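Local coordinates for protein endo-1,4-beta-mannanase (Eisenia fetida, PDB 5Y6T) that probably cleaves internal beta-1,4 linkages of mannans as a glycoside hydrolase family 5 endo-mannanase from an earthworm, apparently a cold-adapted enzyme, at residues G26-W31 with S65-V70; E297-G302 with N334-A339. All blocks are in the same frame, centred on the assembly; numbering follows the deposited sequence.

Interaction 1 (G26-W31 with S65-V70); sequences GMNIAW and SLRIWV
Asn28 and Arg67 stand side by side on one face of two parallel strands, and Asn28 OD1 takes a nearly straight hydrogen bond of 2.7 Å from Arg67 NH1 (165° at the hydrogen). The oxygen lies in the guanidinium plane, at its edge, while the amide plane stands almost perpendicular to it. Arg67 gets there because its CG is anti to the backbone N (chi1 -179°) and the chain stays extended to NE. Bonds from Asn28 ND2 to the carbonyls of Gly296 and Ser325 fix the amide's rotation, and Arg67 NH2 is held by Glu163 and Asn166; a long, multiply donating side chain suits this buried polar cluster. Ile29 N gives a 2.8 Å bond to Arg67 O, after which a cis peptide turns the chain into Ala30. Ala30 O then accepts from Trp69 N at 2.9 Å, and the small Ala30 CB sits over the five-membered ring of Trp69, 3.7 Å from the centroid, a CH-pi contact. Over the same ring system comes Trp31 CZ3, 3.7 Å from Trp69 CZ3, the two indoles inclined to each other. On the side of the sheet away from Asn28 and Arg67, Leu66 CD1 meets Ile29 CG1 at 3.9 Å, and both residues also pack on helix 42-60. This is the parallel pairing of a right-handed beta-alpha-beta unit in the (beta/alpha)8 barrel of GH5 enzymes, with polar residues and indoles near the strands' C-terminal ends.

Interaction 2 (E297-G302 with N334-A339); sequences EFSQSG and NADSFA
Asp336 has CG anti to its carbonyl carbon (chi1 -69°), which swings the carboxylate onto the backbone of Gln300 and Ser301, while Ser299 holds OG between its backbone N and carbonyl carbon (chi1 67°), close to Asn334 O. The result is a loop pinned by an aspartate that grips two successive backbone N-H groups, beside an ST motif. Asp336 OD2 accepts from Gln300 N and Asp336 OD1 from Ser301 N, each at 2.7 Å and each through the syn lone pair. Asp336 OD1 takes a second bond, 2.8 Å long, from Ser301 OG, which arrives 38° above the carboxylate plane. A short carboxylate suits this place, since its two oxygens match the spacing of adjacent amides, and three donors would be expected to favour the charged form. Replacing Asp336 by an alanine is likely to leave both amides and the Ser301 hydroxyl without this acceptor, and the loop less firmly held against the start of helix 338-348. Ser299 OG works in both directions: it donates to Asn334 O at 2.6 Å and accepts from Gly302 N at 2.7 Å, so one small hydroxyl closes the turn and ties it to the other loop. Gly302 suits its place because a CB would run into both Ser299 OG and the Asn334 amide. There the bare Gly302 CA lies 3.5 Å from Asn334 OD1.

How the interactions relate
From the N terminus, strand 20-28 leads through helix 42-60 to strand 65-72, and interaction 1 closes that excursion early in the barrel. The chain then runs through the following barrel strands to strand 293-297, whose trailing loop begins interaction 2. Helix 308-317 and strand 322-325 follow before the loop at 334-337 closes it. The two contacts are in series, neither nesting nor crossing. Strand 322-325 pairs with strand 20-28, closing the barrel by joining its first and last strands. Two side-chain contacts join the interactions: Arg67 NH1 forms a 3.0 Å salt bridge with Glu297 OE2, an oxygen that also hydrogen-bonds a Tris molecule, probably from the crystallisation liquor, and, from the other face of the sheet, Met27 CE packs on Phe338 CE2 at 3.5 Å.

Interaction 1 (G26-W31 with S65-V70)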
loop_
_atom_site.group_PDB
_atom_site.type_symbol
_atom_site.label_atom_id
_atom_site.label_comp_id
_atom_site.label_asym_id
_atom_site.label_seq_id
_atom_site.Cartn_x
_atom_site.Cartn_y
_atom_site.Cartn_z
ATOM N N GLY A 26 -8.253 7.209 -6.364
ATOM C CA GLY A 26 -8.865 5.932 -6.593
ATOM C C GLY A 26 -9.348 5.263 -5.342
ATOM O O GLY A 26 -9.685 5.932 -4.382
ATOM N N MET A 27 -9.519 3.956 -5.416
ATOM C CA MET A 27 -10.030 3.186 -4.275
ATOM C C MET A 27 -9.140 2.034 -3.950
ATOM O O MET A 27 -8.557 1.406 -4.853
ATOM C CB MET A 27 -11.450 2.625 -4.594
ATOM C CG MET A 27 -12.449 3.684 -4.983
ATOM S SD MET A 27 -14.103 2.891 -5.094
ATOM C CE MET A 27 -15.022 4.107 -6.028
ATOM N N ASN A 28 -9.092 1.715 -2.662
ATOM C CA ASN A 28 -8.694 0.416 -2.273
ATOM C C ASN A 28 -9.788 -0.539 -2.746
ATOM O O ASN A 28 -10.968 -0.234 -2.541
ATOM C CB ASN A 28 -8.597 0.293 -0.762
ATOM C CG ASN A 28 -7.420 1.008 -0.184
ATOM O OD1 ASN A 28 -6.382 0.401 0.008
ATOM N ND2 ASN A 28 -7.611 2.274 0.180
ATOM N N ILE A 29 -9.399 -1.655 -3.338
ATOM C CA ILE A 29 -10.426 -2.704 -3.719
ATOM C C ILE A 29 -11.124 -3.215 -2.432
ATOM O O ILE A 29 -12.355 -3.184 -2.409
ATOM C CB ILE A 29 -9.947 -3.769 -4.691
ATOM C CG1 ILE A 29 -9.382 -3.091 -5.931
ATOM C CG2 ILE A 29 -11.055 -4.730 -5.076
ATOM C CD1 ILE A 29 -10.283 -2.072 -6.561
ATOM N N ALA A 30 -10.426 -3.623 -1.382
ATOM C CA ALA A 30 -9.022 -4.091 -1.388
ATOM C C ALA A 30 -8.883 -5.568 -1.811
ATOM O O ALA A 30 -7.782 -6.071 -2.050
ATOM C CB ALA A 30 -8.384 -3.876 -0.061
ATOM N N TRP A 31 -10.013 -6.226 -1.962
ATOM C CA TRP A 31 -10.124 -7.602 -2.390
ATOM C C TRP A 31 -11.524 -7.869 -2.901
ATOM O O TRP A 31 -12.390 -7.057 -2.741
ATOM C CB TRP A 31 -9.865 -8.613 -1.282
ATOM C CG TRP A 31 -10.795 -8.441 -0.075
ATOM C CD1 TRP A 31 -12.072 -8.901 0.063
ATOM C CD2 TRP A 31 -10.518 -7.665 1.075
ATOM N NE1 TRP A 31 -12.578 -8.502 1.281
ATOM C CE2 TRP A 31 -11.651 -7.724 1.919
ATOM C CE3 TRP A 31 -9.416 -6.885 1.475
ATOM C CZ2 TRP A 31 -11.684 -7.099 3.202
ATOM C CZ3 TRP A 31 -9.458 -6.261 2.737
ATOM C CH2 TRP A 31 -10.587 -6.329 3.555
ATOM N N SER A 65 -6.526 4.988 -10.346
ATOM C CA SER A 65 -5.692 4.074 -9.623
ATOM C C SER A 65 -6.492 3.254 -8.669
ATOM O O SER A 65 -7.646 3.553 -8.336
ATOM C CB SER A 65 -4.575 4.852 -8.915
ATOM O OG SER A 65 -5.139 5.861 -8.084
ATOM N N LEU A 66 -5.821 2.217 -8.156
ATOM C CA LEU A 66 -6.401 1.322 -7.194
ATOM C C LEU A 66 -5.330 0.628 -6.374
ATOM O O LEU A 66 -4.219 0.437 -6.837
ATOM C CB LEU A 66 -7.370 0.307 -7.863
ATOM C CG LEU A 66 -6.804 -0.783 -8.750
ATOM C CD1 LEU A 66 -6.238 -1.995 -7.989
ATOM C CD2 LEU A 66 -7.814 -1.164 -9.767
ATOM N N ARG A 67 -5.705 0.197 -5.185
ATOM C CA ARG A 67 -4.843 -0.588 -4.307
ATOM C C ARG A 67 -5.503 -1.919 -4.023
ATOM O O ARG A 67 -6.656 -1.973 -3.632
ATOM C CB ARG A 67 -4.593 0.181 -2.996
ATOM C CG ARG A 67 -3.676 -0.503 -1.975
ATOM C CD ARG A 67 -3.285 0.564 -0.941
ATOM N NE ARG A 67 -2.484 0.057 0.173
ATOM C CZ ARG A 67 -2.967 -0.236 1.379
ATOM N NH1 ARG A 67 -4.287 -0.257 1.651
ATOM N NH2 ARG A 67 -2.097 -0.593 2.330
ATOM N N ILE A 68 -4.772 -2.992 -4.217
ATOM C CA ILE A 68 -5.318 -4.336 -4.102
ATOM C C ILE A 68 -4.344 -5.244 -3.350
ATOM O O ILE A 68 -3.095 -5.129 -3.448
ATOM C CB ILE A 68 -5.618 -4.937 -5.502
ATOM C CG1 ILE A 68 -6.420 -6.251 -5.329
ATOM C CG2 ILE A 68 -4.366 -5.114 -6.373
ATOM C CD1 ILE A 68 -7.224 -6.615 -6.561
ATOM N N TRP A 69 -4.897 -6.171 -2.601
ATOM C CA TRP A 69 -4.107 -7.004 -1.690
ATOM C C TRP A 69 -4.035 -8.429 -2.190
ATOM O O TRP A 69 -5.029 -8.948 -2.743
ATOM C CB TRP A 69 -4.725 -7.018 -0.320
ATOM C CG TRP A 69 -4.827 -5.724 0.429
ATOM C CD1 TRP A 69 -4.546 -4.455 -0.018
ATOM C CD2 TRP A 69 -5.242 -5.582 1.781
ATOM N NE1 TRP A 69 -4.822 -3.523 0.988
ATOM C CE2 TRP A 69 -5.239 -4.202 2.096
ATOM C CE3 TRP A 69 -5.661 -6.483 2.772
ATOM C CZ2 TRP A 69 -5.616 -3.717 3.364
ATOM C CZ3 TRP A 69 -6.011 -5.995 4.015
ATOM C CH2 TRP A 69 -5.994 -4.633 4.302
ATOM N N VAL A 70 -2.922 -9.084 -1.889
ATOM C CA VAL A 70 -2.679 -10.439 -2.440
ATOM C C VAL A 70 -2.558 -11.475 -1.342
ATOM O O VAL A 70 -3.561 -12.166 -1.086
ATOM C CB VAL A 70 -1.463 -10.474 -3.396
ATOM C CG1 VAL A 70 -1.259 -11.849 -4.014
ATOM C CG2 VAL A 70 -1.575 -9.383 -4.486
#

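Interaction 2 (E297-G302 with N334-A339)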
loop_
_atom_site.group_PDB
_atom_site.type_symbol
_atom_site.label_atom_id
_atom_site.label_comp_id
_atom_site.label_asym_id
_atom_site.label_seq_id
_atom_site.Cartn_x
_atom_site.Cartn_y
_atom_site.Cartn_z
ATOM N N GLU A 297 -5.590 5.249 2.751
ATOM C CA GLU A 297 -6.918 4.827 3.171
ATOM C C GLU A 297 -7.569 5.951 4.003
ATOM O O GLU A 297 -6.917 6.603 4.810
ATOM C CB GLU A 297 -6.876 3.637 4.096
ATOM C CG GLU A 297 -6.333 2.312 3.556
ATOM C CD GLU A 297 -6.415 1.143 4.535
ATOM O OE1 GLU A 297 -7.200 1.270 5.567
ATOM O OE2 GLU A 297 -5.716 0.092 4.299
ATOM N N PHE A 298 -8.872 6.075 3.825
ATOM C CA PHE A 298 -9.771 6.914 4.639
ATOM C C PHE A 298 -11.162 6.596 4.167
ATOM O O PHE A 298 -11.359 5.982 3.131
ATOM C CB PHE A 298 -9.515 8.411 4.426
ATOM C CG PHE A 298 -9.624 8.853 3.008
ATOM C CD1 PHE A 298 -8.588 8.684 2.075
ATOM C CD2 PHE A 298 -10.818 9.311 2.513
ATOM C CE1 PHE A 298 -8.734 9.086 0.755
ATOM C CE2 PHE A 298 -10.975 9.651 1.192
ATOM C CZ PHE A 298 -9.968 9.514 0.295
ATOM N N SER A 299 -12.177 7.073 4.900
ATOM C CA SER A 299 -13.530 6.864 4.399
ATOM C C SER A 299 -14.417 7.901 5.089
ATOM O O SER A 299 -14.031 8.490 6.115
ATOM C CB SER A 299 -14.012 5.468 4.702
ATOM O OG SER A 299 -14.193 5.249 6.076
ATOM N N GLN A 300 -15.565 8.161 4.471
ATOM C CA GLN A 300 -16.528 9.050 5.037
ATOM C C GLN A 300 -17.104 8.418 6.330
ATOM O O GLN A 300 -17.238 9.068 7.399
ATOM C CB GLN A 300 -17.608 9.364 3.984
ATOM C CG GLN A 300 -18.648 10.398 4.491
ATOM C CD GLN A 300 -19.657 10.635 3.405
ATOM O OE1 GLN A 300 -19.361 11.326 2.434
ATOM N NE2 GLN A 300 -20.823 10.056 3.529
ATOM N N SER A 301 -17.473 7.157 6.211
ATOM C CA SER A 301 -18.010 6.407 7.362
ATOM C C SER A 301 -17.010 6.315 8.496
ATOM O O SER A 301 -17.389 6.255 9.674
ATOM C CB SER A 301 -18.507 5.005 7.014
ATOM O OG SER A 301 -17.553 4.228 6.332
ATOM N N GLY A 302 -15.732 6.241 8.126
ATOM C CA GLY A 302 -14.684 6.218 9.125
ATOM C C GLY A 302 -14.078 7.546 9.387
ATOM O O GLY A 302 -12.925 7.631 9.843
ATOM N N ASN A 334 -15.908 0.621 8.733
ATOM C CA ASN A 334 -15.320 1.797 8.154
ATOM C C ASN A 334 -15.207 1.787 6.620
ATOM O O ASN A 334 -14.534 2.630 6.069
ATOM C CB ASN A 334 -14.034 2.114 8.809
ATOM C CG ASN A 334 -14.222 2.734 10.195
ATOM O OD1 ASN A 334 -15.351 3.135 10.622
ATOM N ND2 ASN A 334 -13.118 2.907 10.861
ATOM N N ALA A 335 -15.923 0.903 5.943
ATOM C CA ALA A 335 -15.996 0.961 4.530
ATOM C C ALA A 335 -17.216 1.770 4.094
ATOM O O ALA A 335 -18.355 1.532 4.567
ATOM C CB ALA A 335 -16.028 -0.440 3.952
ATOM N N ASP A 336 -16.992 2.704 3.184
ATOM C CA ASP A 336 -18.066 3.324 2.442
ATOM C C ASP A 336 -18.627 2.450 1.355
ATOM O O ASP A 336 -17.979 1.503 0.877
ATOM C CB ASP A 336 -17.511 4.618 1.807
ATOM C CG ASP A 336 -17.212 5.682 2.807
ATOM O OD1 ASP A 336 -17.740 5.657 3.982
ATOM O OD2 ASP A 336 -16.428 6.597 2.429
ATOM N N SER A 337 -19.810 2.767 0.881
ATOM C CA SER A 337 -20.283 2.182 -0.343
ATOM C C SER A 337 -19.424 2.632 -1.549
ATOM O O SER A 337 -18.801 3.712 -1.513
ATOM C CB SER A 337 -21.761 2.574 -0.593
ATOM O OG SER A 337 -21.839 3.937 -0.941
ATOM N N PHE A 338 -19.427 1.835 -2.613
ATOM C CA PHE A 338 -18.773 2.228 -3.869
ATOM C C PHE A 338 -19.346 3.598 -4.315
ATOM O O PHE A 338 -18.614 4.512 -4.738
ATOM C CB PHE A 338 -18.973 1.183 -4.946
ATOM C CG PHE A 338 -18.183 1.450 -6.151
ATOM C CD1 PHE A 338 -18.656 2.339 -7.128
ATOM C CD2 PHE A 338 -16.956 0.853 -6.336
ATOM C CE1 PHE A 338 -17.877 2.604 -8.285
ATOM C CE2 PHE A 338 -16.208 1.110 -7.476
ATOM C CZ PHE A 338 -16.657 2.005 -8.430
ATOM N N ALA A 339 -20.688 3.730 -4.246
ATOM C CA ALA A 339 -21.358 4.963 -4.734
ATOM C C ALA A 339 -20.857 6.217 -3.999
ATOM O O ALA A 339 -20.644 7.266 -4.586
ATOM C CB ALA A 339 -22.874 4.857 -4.582
#